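Long-range contacts in 3-dehydroquinate dehydratase (Enterococcus faecalis, PDB 4PH6), which catalyses the cis-dehydration of 3-dehydroquinate to 3-dehydroshikimate through an imine intermediate, the third step of the chorismate pathway: residues 23-28 against 46-51; 32-37 against 68-73; 52-57 against 90-95; 62-67 against 105-110; 80-85 against 111-116. All blocks are in the same frame, centred on the assembly; numbering follows the deposited sequence.

Interaction 1: 23-28 against 46-51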
# COMPACT_ATOMS: atom_id res chain seq x y z
N VAL A 23 7.50 -2.65 -18.51
CA VAL A 23 8.73 -1.88 -18.46
C VAL A 23 8.76 -0.93 -19.65
O VAL A 23 8.50 -1.35 -20.79
CB VAL A 23 10.00 -2.78 -18.42
CG1 VAL A 23 10.08 -3.71 -19.63
CG2 VAL A 23 11.26 -1.93 -18.33
N PRO A 24 9.05 0.36 -19.39
CA PRO A 24 9.24 1.38 -20.44
C PRO A 24 10.68 1.43 -20.99
O PRO A 24 11.66 1.27 -20.27
CB PRO A 24 8.91 2.68 -19.71
CG PRO A 24 9.38 2.42 -18.30
CD PRO A 24 9.13 0.94 -18.04
N ILE A 25 10.76 1.63 -22.30
CA ILE A 25 12.01 2.01 -22.93
C ILE A 25 11.93 3.50 -23.20
O ILE A 25 11.02 3.95 -23.90
CB ILE A 25 12.24 1.22 -24.22
CG1 ILE A 25 12.32 -0.29 -23.90
CG2 ILE A 25 13.50 1.71 -24.93
CD1 ILE A 25 12.60 -1.17 -25.11
N VAL A 26 12.85 4.27 -22.63
CA VAL A 26 12.85 5.72 -22.84
C VAL A 26 14.15 6.22 -23.46
O VAL A 26 14.41 7.42 -23.47
CB VAL A 26 12.61 6.51 -21.53
CG1 VAL A 26 11.25 6.17 -20.92
CG2 VAL A 26 13.73 6.28 -20.53
N ALA A 27 14.98 5.31 -23.97
CA ALA A 27 16.25 5.70 -24.56
C ALA A 27 16.02 6.44 -25.88
O ALA A 27 15.15 6.08 -26.66
CB ALA A 27 17.13 4.48 -24.77
N PRO A 28 16.81 7.50 -26.14
CA PRO A 28 16.59 8.37 -27.30
C PRO A 28 17.23 7.86 -28.59
O PRO A 28 16.76 8.23 -29.66
CB PRO A 28 17.26 9.68 -26.87
CG PRO A 28 18.40 9.22 -26.02
CD PRO A 28 17.87 8.02 -25.25
N ASP A 46 6.14 -8.48 -17.98
CA ASP A 46 5.20 -9.16 -18.84
C ASP A 46 5.08 -8.48 -20.19
O ASP A 46 4.87 -9.13 -21.22
CB ASP A 46 3.85 -9.26 -18.15
CG ASP A 46 3.93 -10.02 -16.85
OD1 ASP A 46 4.41 -11.16 -16.89
OD2 ASP A 46 3.56 -9.46 -15.80
N LEU A 47 5.19 -7.16 -20.19
CA LEU A 47 5.22 -6.45 -21.46
C LEU A 47 6.13 -5.24 -21.43
O LEU A 47 6.71 -4.91 -20.40
CB LEU A 47 3.80 -6.07 -21.91
CG LEU A 47 2.80 -5.23 -21.12
CD1 LEU A 47 1.63 -4.85 -22.05
CD2 LEU A 47 2.28 -5.98 -19.90
N VAL A 48 6.25 -4.61 -22.59
CA VAL A 48 7.21 -3.54 -22.83
C VAL A 48 6.52 -2.34 -23.45
O VAL A 48 5.79 -2.48 -24.43
CB VAL A 48 8.34 -4.01 -23.78
CG1 VAL A 48 9.21 -2.84 -24.20
CG2 VAL A 48 9.15 -5.12 -23.13
N GLU A 49 6.75 -1.15 -22.89
CA GLU A 49 6.25 0.07 -23.50
C GLU A 49 7.39 0.86 -24.11
O GLU A 49 8.29 1.33 -23.41
CB GLU A 49 5.49 0.93 -22.48
CG GLU A 49 5.01 2.25 -23.05
CD GLU A 49 4.53 3.24 -21.98
OE1 GLU A 49 3.39 3.74 -22.11
OE2 GLU A 49 5.29 3.50 -21.01
N TRP A 50 7.37 1.04 -25.42
CA TRP A 50 8.37 1.91 -26.03
C TRP A 50 7.82 3.33 -26.06
O TRP A 50 6.79 3.60 -26.68
CB TRP A 50 8.75 1.42 -27.43
CG TRP A 50 9.67 2.35 -28.14
CD1 TRP A 50 10.54 3.24 -27.57
CD2 TRP A 50 9.80 2.51 -29.56
NE1 TRP A 50 11.20 3.93 -28.54
CE2 TRP A 50 10.77 3.50 -29.77
CE3 TRP A 50 9.19 1.91 -30.66
CZ2 TRP A 50 11.14 3.91 -31.05
CZ3 TRP A 50 9.56 2.31 -31.92
CH2 TRP A 50 10.53 3.30 -32.11
N ARG A 51 8.47 4.24 -25.35
CA ARG A 51 8.03 5.63 -25.34
C ARG A 51 8.57 6.40 -26.55
O ARG A 51 9.75 6.74 -26.60
CB ARG A 51 8.43 6.32 -24.03
CG ARG A 51 7.60 5.91 -22.81
CD ARG A 51 6.25 6.60 -22.78
NE ARG A 51 6.40 8.05 -22.79
CZ ARG A 51 6.57 8.80 -21.70
NH1 ARG A 51 6.62 8.23 -20.50
NH2 ARG A 51 6.70 10.12 -21.82
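Strands 23-25 and 47-51 run parallel, the axes of these short segments inclined by 29°, joined by four backbone hydrogen bonds between Val23 and Ile25 on one side and Leu47, Glu49 and Arg51 on the other. Two of these are short: Glu49 N to Val23 O and Ile25 N to Glu49 O are both 2.7 Å. Pro24 fits here because its position forms no backbone bond across this pair, and its CA approaches Glu49 O at 3.1 Å. On the face of Val23, Ile25, Val48 and Trp50, turned toward helix 30-40, the valines and isoleucine pack alongside or obliquely across one another. Val48 sets CG2 beside Val23 CG1 at 3.9 Å and offers CG1 to the crossing tip of Ile25, CD1, also at 3.9 Å. The Trp50 ring meets Ile25 O edge-on, with CD1 3.8 Å away. Glu49 points to the other face, its CG anti to the backbone N (chi1 177°) and its chain extended, so that OE1 reaches Thr83 OG1. Arg51 NH2 forms a salt bridge with Asp53. Apolar side chains cover the helix-facing side of the sheet, while Glu49 and Arg51, predicted with Trp50 to bind 3-dehydroquinate, are held by polar partners beyond the two strands.

Interaction 2: 32-37 against 68-73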
# COMPACT_ATOMS: atom_id res chain seq x y z
N ASP A 32 20.37 2.12 -28.57
CA ASP A 32 20.07 1.84 -27.17
C ASP A 32 18.64 1.31 -27.00
O ASP A 32 18.37 0.55 -26.07
CB ASP A 32 20.26 3.10 -26.33
CG ASP A 32 21.71 3.38 -26.06
OD1 ASP A 32 22.07 4.56 -25.86
OD2 ASP A 32 22.50 2.42 -26.04
N ILE A 33 17.74 1.70 -27.90
CA ILE A 33 16.37 1.21 -27.85
C ILE A 33 16.34 -0.29 -28.16
O ILE A 33 15.66 -1.06 -27.48
CB ILE A 33 15.44 2.00 -28.81
CG1 ILE A 33 15.07 3.35 -28.19
CG2 ILE A 33 14.17 1.22 -29.12
CD1 ILE A 33 14.37 4.30 -29.15
N LEU A 34 17.10 -0.71 -29.17
CA LEU A 34 17.21 -2.13 -29.49
C LEU A 34 17.89 -2.92 -28.37
O LEU A 34 17.44 -4.02 -28.03
CB LEU A 34 17.98 -2.34 -30.81
CG LEU A 34 17.25 -1.83 -32.05
CD1 LEU A 34 18.01 -2.15 -33.34
CD2 LEU A 34 15.83 -2.37 -32.09
N ALA A 35 18.95 -2.37 -27.78
CA ALA A 35 19.63 -3.06 -26.69
C ALA A 35 18.68 -3.33 -25.53
O ALA A 35 18.60 -4.46 -25.03
CB ALA A 35 20.85 -2.27 -26.22
N GLU A 36 17.93 -2.30 -25.14
CA GLU A 36 17.01 -2.41 -24.01
C GLU A 36 15.84 -3.35 -24.33
O GLU A 36 15.25 -3.95 -23.43
CB GLU A 36 16.51 -1.03 -23.59
CG GLU A 36 17.61 -0.12 -23.06
CD GLU A 36 17.09 1.13 -22.39
OE1 GLU A 36 15.86 1.25 -22.18
OE2 GLU A 36 17.91 2.02 -22.07
N ALA A 37 15.52 -3.48 -25.61
CA ALA A 37 14.50 -4.42 -26.04
C ALA A 37 15.02 -5.83 -25.83
O ALA A 37 14.34 -6.69 -25.26
CB ALA A 37 14.14 -4.19 -27.48
N SER A 68 10.24 -0.08 -35.07
CA SER A 68 9.25 -0.81 -34.28
C SER A 68 9.31 -2.31 -34.63
O SER A 68 9.09 -3.16 -33.76
CB SER A 68 7.84 -0.26 -34.48
OG SER A 68 7.35 -0.56 -35.77
N GLN A 69 9.62 -2.61 -35.88
CA GLN A 69 9.77 -3.99 -36.34
C GLN A 69 10.95 -4.69 -35.66
O GLN A 69 10.82 -5.81 -35.17
CB GLN A 69 9.93 -4.03 -37.86
CG GLN A 69 8.62 -4.17 -38.60
CD GLN A 69 7.88 -5.45 -38.24
OE1 GLN A 69 8.49 -6.47 -37.91
NE2 GLN A 69 6.55 -5.41 -38.32
N GLN A 70 12.09 -4.01 -35.63
CA GLN A 70 13.30 -4.51 -34.99
C GLN A 70 13.18 -4.67 -33.47
O GLN A 70 13.79 -5.56 -32.87
CB GLN A 70 14.45 -3.58 -35.34
CG GLN A 70 14.66 -3.47 -36.85
CD GLN A 70 15.60 -2.36 -37.23
OE1 GLN A 70 15.55 -1.27 -36.68
NE2 GLN A 70 16.49 -2.64 -38.18
N VAL A 71 12.40 -3.79 -32.85
CA VAL A 71 12.11 -3.88 -31.43
C VAL A 71 11.27 -5.12 -31.13
O VAL A 71 11.59 -5.89 -30.23
CB VAL A 71 11.36 -2.62 -30.93
CG1 VAL A 71 10.58 -2.93 -29.67
CG2 VAL A 71 12.33 -1.49 -30.72
N MET A 72 10.21 -5.31 -31.91
CA MET A 72 9.35 -6.49 -31.77
C MET A 72 10.10 -7.81 -31.92
O MET A 72 9.86 -8.76 -31.17
CB MET A 72 8.22 -6.43 -32.80
CG MET A 72 7.32 -7.64 -32.77
SD MET A 72 6.25 -7.55 -31.34
CE MET A 72 5.22 -6.14 -31.79
N GLU A 73 11.02 -7.86 -32.88
CA GLU A 73 11.77 -9.09 -33.15
C GLU A 73 12.59 -9.53 -31.95
O GLU A 73 12.82 -10.73 -31.78
CB GLU A 73 12.70 -8.91 -34.35
CG GLU A 73 11.98 -8.72 -35.66
CD GLU A 73 12.95 -8.60 -36.81
OE1 GLU A 73 14.09 -8.13 -36.59
OE2 GLU A 73 12.58 -9.00 -37.95
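Val71 is at the centre of this contact, and its CG2 methyl does most of the touching. It lies 3.6 Å from Ile33 CG2, the two side chains crossing obliquely, and 3.9 Å from Leu34 CD2. The other methyl, Val71 CG1, looks toward Ala37, whose CB is 4.4 Å away. Leu34 comes in from the flank: its CG stands anti to the carbonyl carbon (chi1 -67°) and, with CD1 extended (chi2 -176°), the other branch, CD2, turns to lie 3.7 Å from Gln70 CB. Gln70 therefore joins through its aliphatic root, which leaves its amide beyond the apolar patch while CB packs on Leu34. Ala37, one turn beyond Ile33, points toward the neighbouring helix, and its single methyl suits a place where the backbone of Val71 is close, with CB 4.1 Å from Val71 O.

The two helical segments behind these side chains run nearly side by side, 9.0 Å apart at closest approach and inclined by 22°, and the contact is made by van der Waals packing, mainly of aliphatic groups. The second shell is the sheet beneath. Ile33 also packs on Trp50 and Ile25, Ala37 on Ile25, and Val71 on Leu80, so the meeting residues are also seated on strands 20-25, 47-51 and 80-83. Ser68, one turn before Val71, hydrogen-bonds through OG to the backbone N of Ala112, tying helix 61-73 to the loop that leads into strand 115-119. Neighbouring, nearly parallel helices that pack on each other and on the strands beneath them are the hallmark of the outer layer of a (beta/alpha)8 barrel.

Interaction 3: 52-57 against 90-95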
# COMPACT_ATOMS: atom_id res chain seq x y z
N LEU A 52 7.69 6.67 -27.50
CA LEU A 52 8.04 7.32 -28.77
C LEU A 52 8.56 8.74 -28.62
O LEU A 52 9.43 9.17 -29.38
CB LEU A 52 6.82 7.34 -29.70
CG LEU A 52 6.37 5.94 -30.13
CD1 LEU A 52 5.22 6.02 -31.11
CD2 LEU A 52 7.55 5.17 -30.73
N ASP A 53 8.02 9.46 -27.65
CA ASP A 53 8.31 10.89 -27.53
C ASP A 53 9.74 11.13 -27.02
O ASP A 53 10.22 12.26 -27.05
CB ASP A 53 7.27 11.58 -26.64
CG ASP A 53 7.04 10.86 -25.33
OD1 ASP A 53 7.39 11.42 -24.27
OD2 ASP A 53 6.51 9.73 -25.37
N TYR A 54 10.41 10.05 -26.59
CA TYR A 54 11.84 10.12 -26.29
C TYR A 54 12.71 9.89 -27.53
O TYR A 54 13.86 10.34 -27.56
CB TYR A 54 12.22 9.08 -25.23
CG TYR A 54 11.97 9.49 -23.79
CD1 TYR A 54 12.95 10.15 -23.06
CD2 TYR A 54 10.77 9.20 -23.17
CE1 TYR A 54 12.72 10.51 -21.74
CE2 TYR A 54 10.53 9.55 -21.87
CZ TYR A 54 11.51 10.20 -21.16
OH TYR A 54 11.25 10.54 -19.86
N TYR A 55 12.18 9.18 -28.53
CA TYR A 55 13.00 8.80 -29.69
C TYR A 55 13.43 10.00 -30.53
O TYR A 55 12.59 10.74 -31.03
CB TYR A 55 12.26 7.79 -30.57
CG TYR A 55 13.09 7.32 -31.74
CD1 TYR A 55 14.44 7.01 -31.58
CD2 TYR A 55 12.54 7.18 -33.02
CE1 TYR A 55 15.22 6.59 -32.64
CE2 TYR A 55 13.31 6.74 -34.08
CZ TYR A 55 14.65 6.45 -33.88
OH TYR A 55 15.43 6.04 -34.93
N GLU A 56 14.74 10.17 -30.70
CA GLU A 56 15.26 11.34 -31.41
C GLU A 56 14.76 11.50 -32.85
O GLU A 56 14.70 12.62 -33.37
CB GLU A 56 16.80 11.33 -31.40
CG GLU A 56 17.46 10.20 -32.17
CD GLU A 56 18.98 10.20 -32.05
OE1 GLU A 56 19.55 11.16 -31.48
OE2 GLU A 56 19.63 9.23 -32.51
N ASN A 57 14.40 10.39 -33.51
CA ASN A 57 13.97 10.45 -34.91
C ASN A 57 12.47 10.31 -35.11
O ASN A 57 12.03 9.93 -36.20
CB ASN A 57 14.68 9.37 -35.74
CG ASN A 57 16.17 9.61 -35.85
OD1 ASN A 57 16.61 10.75 -35.96
ND2 ASN A 57 16.95 8.53 -35.84
N GLY A 90 2.82 15.20 -19.64
CA GLY A 90 4.11 14.73 -19.17
C GLY A 90 5.13 14.32 -20.23
O GLY A 90 6.25 13.93 -19.90
N GLY A 91 4.76 14.40 -21.50
CA GLY A 91 5.61 13.95 -22.58
C GLY A 91 6.90 14.72 -22.73
O GLY A 91 7.10 15.73 -22.06
N GLU A 92 7.78 14.26 -23.61
CA GLU A 92 9.12 14.84 -23.72
C GLU A 92 9.25 16.00 -24.72
O GLU A 92 10.15 16.82 -24.58
CB GLU A 92 10.13 13.76 -24.09
CG GLU A 92 10.46 12.84 -22.94
CD GLU A 92 11.12 13.56 -21.77
OE1 GLU A 92 12.21 14.15 -21.97
OE2 GLU A 92 10.56 13.53 -20.66
N MET A 93 8.38 16.05 -25.72
CA MET A 93 8.54 17.03 -26.79
C MET A 93 7.24 17.60 -27.34
O MET A 93 6.20 16.93 -27.37
CB MET A 93 9.31 16.41 -27.95
CG MET A 93 8.61 15.21 -28.54
SD MET A 93 9.47 14.50 -29.96
CE MET A 93 9.09 15.69 -31.23
N ALA A 94 7.32 18.85 -27.79
CA ALA A 94 6.23 19.48 -28.54
C ALA A 94 5.97 18.71 -29.84
O ALA A 94 6.90 18.21 -30.48
CB ALA A 94 6.56 20.93 -28.82
N PHE A 95 4.71 18.62 -30.23
CA PHE A 95 4.32 17.82 -31.39
C PHE A 95 2.93 18.30 -31.76
O PHE A 95 2.05 18.37 -30.90
CB PHE A 95 4.33 16.33 -31.04
CG PHE A 95 4.77 15.41 -32.17
CD1 PHE A 95 5.95 15.65 -32.86
CD2 PHE A 95 4.04 14.27 -32.49
CE1 PHE A 95 6.37 14.79 -33.87
CE2 PHE A 95 4.46 13.41 -33.49
CZ PHE A 95 5.63 13.67 -34.18
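The Tyr54 ring and the carboxylate of Glu92 lie face to face, their planes only 9° apart. Glu92 reaches this place by bending at chi2, which sets CG over the ring centre, 3.3 Å from the centroid, a CH-pi contact. The carboxylate lies over the CE1-CZ side of the face, with CD 3.4 Å from Tyr54 CZ. Further out, OE2 is 3.2 Å from Tyr54 OH. A glutamate suits this surface position because its methylenes can lie on an aromatic face while its charge remains near solvent. Asp53 lies beside the stack. Its CG occupies the crowded position between backbone N and carbonyl carbon (chi1 49°), which turns OD1 to the other loop. There its anti lone pair accepts the N-H of Glu92, with N 2.9 Å from OD1 and a rather bent angle of 142°. The same OD1 forms a salt bridge with Arg51, and OD2 accepts the backbone N-H of Arg85, so the aspartate is shared among three groups; Arg51 may stabilise its charge. Loops such as these, following strands 47-51 and 80-83 at their C-terminal ends, border the active site of a (beta/alpha)8 barrel, here beside the predicted substrate-binding Arg51 and Arg85.

Interaction 4: 62-67 against 105-110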
# COMPACT_ATOMS: atom_id res chain seq x y z
N SER A 62 8.58 6.67 -40.92
CA SER A 62 9.01 5.41 -41.53
C SER A 62 10.15 4.78 -40.77
O SER A 62 10.23 3.55 -40.65
CB SER A 62 9.43 5.63 -42.99
OG SER A 62 8.32 6.03 -43.76
N ASP A 63 11.05 5.63 -40.29
CA ASP A 63 12.11 5.20 -39.41
C ASP A 63 11.51 4.57 -38.16
O ASP A 63 11.95 3.51 -37.71
CB ASP A 63 13.00 6.39 -39.04
CG ASP A 63 14.18 5.99 -38.20
OD1 ASP A 63 15.26 5.75 -38.77
OD2 ASP A 63 14.02 5.90 -36.97
N VAL A 64 10.46 5.21 -37.64
CA VAL A 64 9.81 4.70 -36.44
C VAL A 64 9.13 3.35 -36.71
O VAL A 64 9.24 2.44 -35.91
CB VAL A 64 8.76 5.70 -35.88
CG1 VAL A 64 8.07 5.11 -34.68
CG2 VAL A 64 9.42 7.01 -35.51
N CYS A 65 8.44 3.23 -37.84
CA CYS A 65 7.78 1.97 -38.19
C CYS A 65 8.79 0.82 -38.29
O CYS A 65 8.55 -0.26 -37.76
CB CYS A 65 7.00 2.09 -39.51
SG CYS A 65 5.52 3.12 -39.39
N ASN A 66 9.91 1.08 -38.95
CA ASN A 66 10.96 0.08 -39.14
C ASN A 66 11.61 -0.29 -37.83
O ASN A 66 11.82 -1.46 -37.51
CB ASN A 66 12.03 0.58 -40.11
CG ASN A 66 13.19 -0.38 -40.24
OD1 ASN A 66 13.12 -1.36 -40.99
ND2 ASN A 66 14.27 -0.12 -39.49
N LEU A 67 11.94 0.74 -37.06
CA LEU A 67 12.51 0.52 -35.75
C LEU A 67 11.54 -0.31 -34.91
O LEU A 67 11.97 -1.17 -34.13
CB LEU A 67 12.83 1.85 -35.07
CG LEU A 67 13.53 1.71 -33.72
CD1 LEU A 67 14.65 0.71 -33.80
CD2 LEU A 67 14.03 3.07 -33.22
N HIS A 105 -1.22 6.59 -37.30
CA HIS A 105 -1.82 5.99 -38.49
C HIS A 105 -0.76 5.18 -39.25
O HIS A 105 -1.04 4.07 -39.71
CB HIS A 105 -2.45 7.06 -39.40
CG HIS A 105 -3.89 7.35 -39.11
ND1 HIS A 105 -4.88 6.39 -39.19
CD2 HIS A 105 -4.52 8.50 -38.77
CE1 HIS A 105 -6.05 6.93 -38.89
NE2 HIS A 105 -5.86 8.21 -38.63
N GLU A 106 0.45 5.73 -39.37
CA GLU A 106 1.54 5.03 -40.04
C GLU A 106 2.00 3.76 -39.32
O GLU A 106 2.26 2.74 -39.97
CB GLU A 106 2.74 5.96 -40.21
CG GLU A 106 2.65 6.81 -41.45
CD GLU A 106 2.40 5.99 -42.71
OE1 GLU A 106 1.23 5.95 -43.16
OE2 GLU A 106 3.36 5.40 -43.25
N LEU A 107 2.14 3.82 -38.00
CA LEU A 107 2.48 2.64 -37.21
C LEU A 107 1.43 1.56 -37.41
O LEU A 107 1.76 0.38 -37.56
CB LEU A 107 2.58 3.00 -35.72
CG LEU A 107 3.85 3.76 -35.31
CD1 LEU A 107 3.73 4.24 -33.88
CD2 LEU A 107 5.10 2.90 -35.49
N VAL A 108 0.17 1.96 -37.43
CA VAL A 108 -0.92 1.02 -37.63
C VAL A 108 -0.77 0.26 -38.96
O VAL A 108 -0.96 -0.96 -39.00
CB VAL A 108 -2.29 1.73 -37.58
CG1 VAL A 108 -3.39 0.81 -38.13
CG2 VAL A 108 -2.61 2.17 -36.16
N LYS A 109 -0.38 0.98 -40.02
CA LYS A 109 -0.25 0.40 -41.35
C LYS A 109 1.00 -0.44 -41.55
O LYS A 109 0.93 -1.52 -42.15
CB LYS A 109 -0.25 1.51 -42.42
CG LYS A 109 -1.60 2.17 -42.61
CD LYS A 109 -1.48 3.45 -43.42
CE LYS A 109 -2.82 4.16 -43.46
NZ LYS A 109 -2.69 5.58 -43.88
N LYS A 110 2.15 0.05 -41.08
CA LYS A 110 3.43 -0.53 -41.45
C LYS A 110 4.37 -0.74 -40.26
O LYS A 110 5.54 -1.09 -40.44
CB LYS A 110 4.14 0.36 -42.48
CG LYS A 110 3.53 0.31 -43.87
CD LYS A 110 3.77 1.62 -44.61
CE LYS A 110 3.45 1.47 -46.11
NZ LYS A 110 3.72 2.72 -46.88
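Segments 62-67 and 105-110 are both helical and cross at 43°, their axes 9.3 Å apart at closest approach, with the CA atoms of Cys65 and Leu107 nearest, 5.4 Å from each other. Cys65 is the centre of the contact. Its SG stands anti to the carbonyl carbon (chi1 -71°) and points into the opposite helix, where it lies 3.3 Å from Glu106 O; the CB beneath it meets Lys110 O at 3.6 Å. A small thiol fits against the carbonyls of Glu106 and Lys110. These are the helices following strands 47-51 and 80-83 in the (beta/alpha)8 barrel, adjacent in its outer layer. Toward the sheet the contact turns apolar: Leu107 has CG beside its backbone N and, with CD1 extended, its other branch, CD2, lies between Val64 CG1, 3.8 Å away, and Cys65 SG, at 3.9 Å. Val64 and Leu107 cross obliquely there, and beyond them Val64 rests on Trp50 while Leu107 reaches Leu52 and Leu113. At the outer side Glu106 contributes its CB, 4.1 Å from Cys65 SG. Lys110 joins through its carbonyl and CB, its amine leading away from helix 61-73.

Interaction 5: 80-85 against 111-116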
# COMPACT_ATOMS: atom_id res chain seq x y z
N LEU A 80 4.08 -5.64 -27.17
CA LEU A 80 4.68 -4.33 -27.36
C LEU A 80 3.60 -3.24 -27.41
O LEU A 80 2.79 -3.17 -28.34
CB LEU A 80 5.51 -4.30 -28.64
CG LEU A 80 6.03 -2.90 -29.00
CD1 LEU A 80 6.86 -2.33 -27.83
CD2 LEU A 80 6.85 -2.92 -30.27
N LEU A 81 3.62 -2.41 -26.37
CA LEU A 81 2.83 -1.20 -26.29
C LEU A 81 3.63 -0.01 -26.82
O LEU A 81 4.79 0.21 -26.42
CB LEU A 81 2.41 -0.94 -24.83
CG LEU A 81 1.77 0.40 -24.44
CD1 LEU A 81 0.42 0.63 -25.16
CD2 LEU A 81 1.59 0.51 -22.90
N LEU A 82 3.02 0.75 -27.73
CA LEU A 82 3.64 1.96 -28.26
C LEU A 82 2.89 3.18 -27.73
O LEU A 82 1.65 3.22 -27.74
CB LEU A 82 3.64 1.94 -29.79
CG LEU A 82 4.54 0.89 -30.47
CD1 LEU A 82 4.62 1.10 -31.97
CD2 LEU A 82 5.93 0.89 -29.88
N THR A 83 3.64 4.17 -27.29
CA THR A 83 3.07 5.35 -26.65
C THR A 83 3.79 6.61 -27.09
O THR A 83 5.00 6.71 -26.91
CB THR A 83 3.19 5.27 -25.10
OG1 THR A 83 2.40 4.19 -24.60
CG2 THR A 83 2.77 6.57 -24.45
N PHE A 84 3.07 7.56 -27.65
CA PHE A 84 3.62 8.91 -27.76
C PHE A 84 2.98 9.79 -26.68
O PHE A 84 1.87 10.28 -26.87
CB PHE A 84 3.38 9.52 -29.15
CG PHE A 84 4.17 10.79 -29.39
CD1 PHE A 84 5.40 10.74 -30.02
CD2 PHE A 84 3.69 12.02 -28.96
CE1 PHE A 84 6.14 11.90 -30.22
CE2 PHE A 84 4.43 13.18 -29.16
CZ PHE A 84 5.66 13.12 -29.79
N ARG A 85 3.64 9.96 -25.54
CA ARG A 85 3.04 10.81 -24.52
C ARG A 85 3.12 12.27 -24.96
O ARG A 85 4.21 12.76 -25.28
CB ARG A 85 3.72 10.62 -23.16
CG ARG A 85 3.05 11.36 -22.01
CD ARG A 85 1.64 10.88 -21.77
NE ARG A 85 1.61 9.44 -21.54
CZ ARG A 85 0.76 8.60 -22.13
NH1 ARG A 85 -0.16 9.06 -22.97
NH2 ARG A 85 0.80 7.31 -21.85
N GLY A 111 3.86 -0.54 -39.04
CA GLY A 111 4.66 -0.76 -37.86
C GLY A 111 4.30 -2.04 -37.15
O GLY A 111 3.34 -2.71 -37.51
N ALA A 112 5.09 -2.39 -36.13
CA ALA A 112 4.78 -3.53 -35.27
C ALA A 112 4.39 -3.06 -33.88
O ALA A 112 5.08 -2.23 -33.28
CB ALA A 112 5.98 -4.48 -35.21
N LEU A 113 3.27 -3.57 -33.37
CA LEU A 113 2.76 -3.19 -32.05
C LEU A 113 1.55 -4.03 -31.67
O LEU A 113 0.82 -4.48 -32.53
CB LEU A 113 2.41 -1.70 -32.01
CG LEU A 113 1.33 -1.17 -32.95
CD1 LEU A 113 0.28 -0.44 -32.16
CD2 LEU A 113 1.88 -0.28 -34.04
N ASP A 114 1.33 -4.22 -30.38
CA ASP A 114 0.21 -5.05 -29.93
C ASP A 114 -0.85 -4.21 -29.24
O ASP A 114 -2.03 -4.54 -29.29
CB ASP A 114 0.71 -6.15 -28.99
CG ASP A 114 1.75 -7.02 -29.66
OD1 ASP A 114 1.47 -7.54 -30.75
OD2 ASP A 114 2.87 -7.14 -29.14
N LEU A 115 -0.41 -3.12 -28.62
CA LEU A 115 -1.30 -2.18 -27.95
C LEU A 115 -0.93 -0.76 -28.35
O LEU A 115 0.24 -0.44 -28.54
CB LEU A 115 -1.24 -2.33 -26.43
CG LEU A 115 -1.49 -3.71 -25.85
CD1 LEU A 115 -0.17 -4.41 -25.58
CD2 LEU A 115 -2.33 -3.60 -24.60
N LEU A 116 -1.94 0.08 -28.48
CA LEU A 116 -1.70 1.47 -28.85
C LEU A 116 -2.27 2.38 -27.77
O LEU A 116 -3.44 2.26 -27.38
CB LEU A 116 -2.33 1.80 -30.22
CG LEU A 116 -2.18 3.21 -30.81
CD1 LEU A 116 -0.73 3.68 -30.80
CD2 LEU A 116 -2.78 3.29 -32.23
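Asp114 leaves the backbone with CG anti to its carbonyl carbon (chi1 -58°) and curls back over the start of strand 80-83. Its CB lies 3.7 Å from Leu80 O, CG is at the same distance from Leu80 N, and at the tip OD2 accepts that N-H through its anti lone pair, at 2.8 Å and nearly straight (166°). OD2 also forms a salt bridge with Lys10, which would probably favour the charged acid. The short side chain can reach back to Leu80 N while the residue's own N-H binds Leu80 O at 2.7 Å, in the carbonyl plane. Leu80 O takes a second donor, Leu115 N, from above that plane, so one carbonyl grips two successive amides. Parallel pairing then continues as Leu82 N binds Leu115 O at 3.1 Å. Leucines fill both faces. Leu81 CD1 packs on Leu115 CB at 3.6 Å, and on the helix-facing side Leu82 CD1 meets Leu113 CB, also at 3.6 Å, each pair crossing at about a right angle. Through helix 97-110 the strands form a beta-alpha-beta unit of the (beta/alpha)8 barrel; Arg85, just past strand 80-83, is predicted to bind 3-dehydroquinate and forms salt bridges with Asp117 and Glu119.

How the interactions relate
The five contacts lie in the first half of the barrel and interleave along the chain. Interactions 1 and 5 lie in the parallel sheet, centres about 10 Å apart, joined where neighbouring strands 47-51 and 80-83 pair, as in Trp50 N to Leu81 O. Interactions 2 and 4 lie in the outer helical layer, centres about 14 Å apart, and share helix 61-73. Interaction 3 links the loops after strands 47-51 and 80-83, and Leu52 N to Thr83 O connects it with interaction 5. Interaction 1 closes before 3, 4 and 5 open; 2 alternates with 1, 3 and 4, and 3, 4 and 5 alternate too. Trp50 touches both helix contacts, so the predicted substrate-binding segment 49-51 is joined to sheet and helices together.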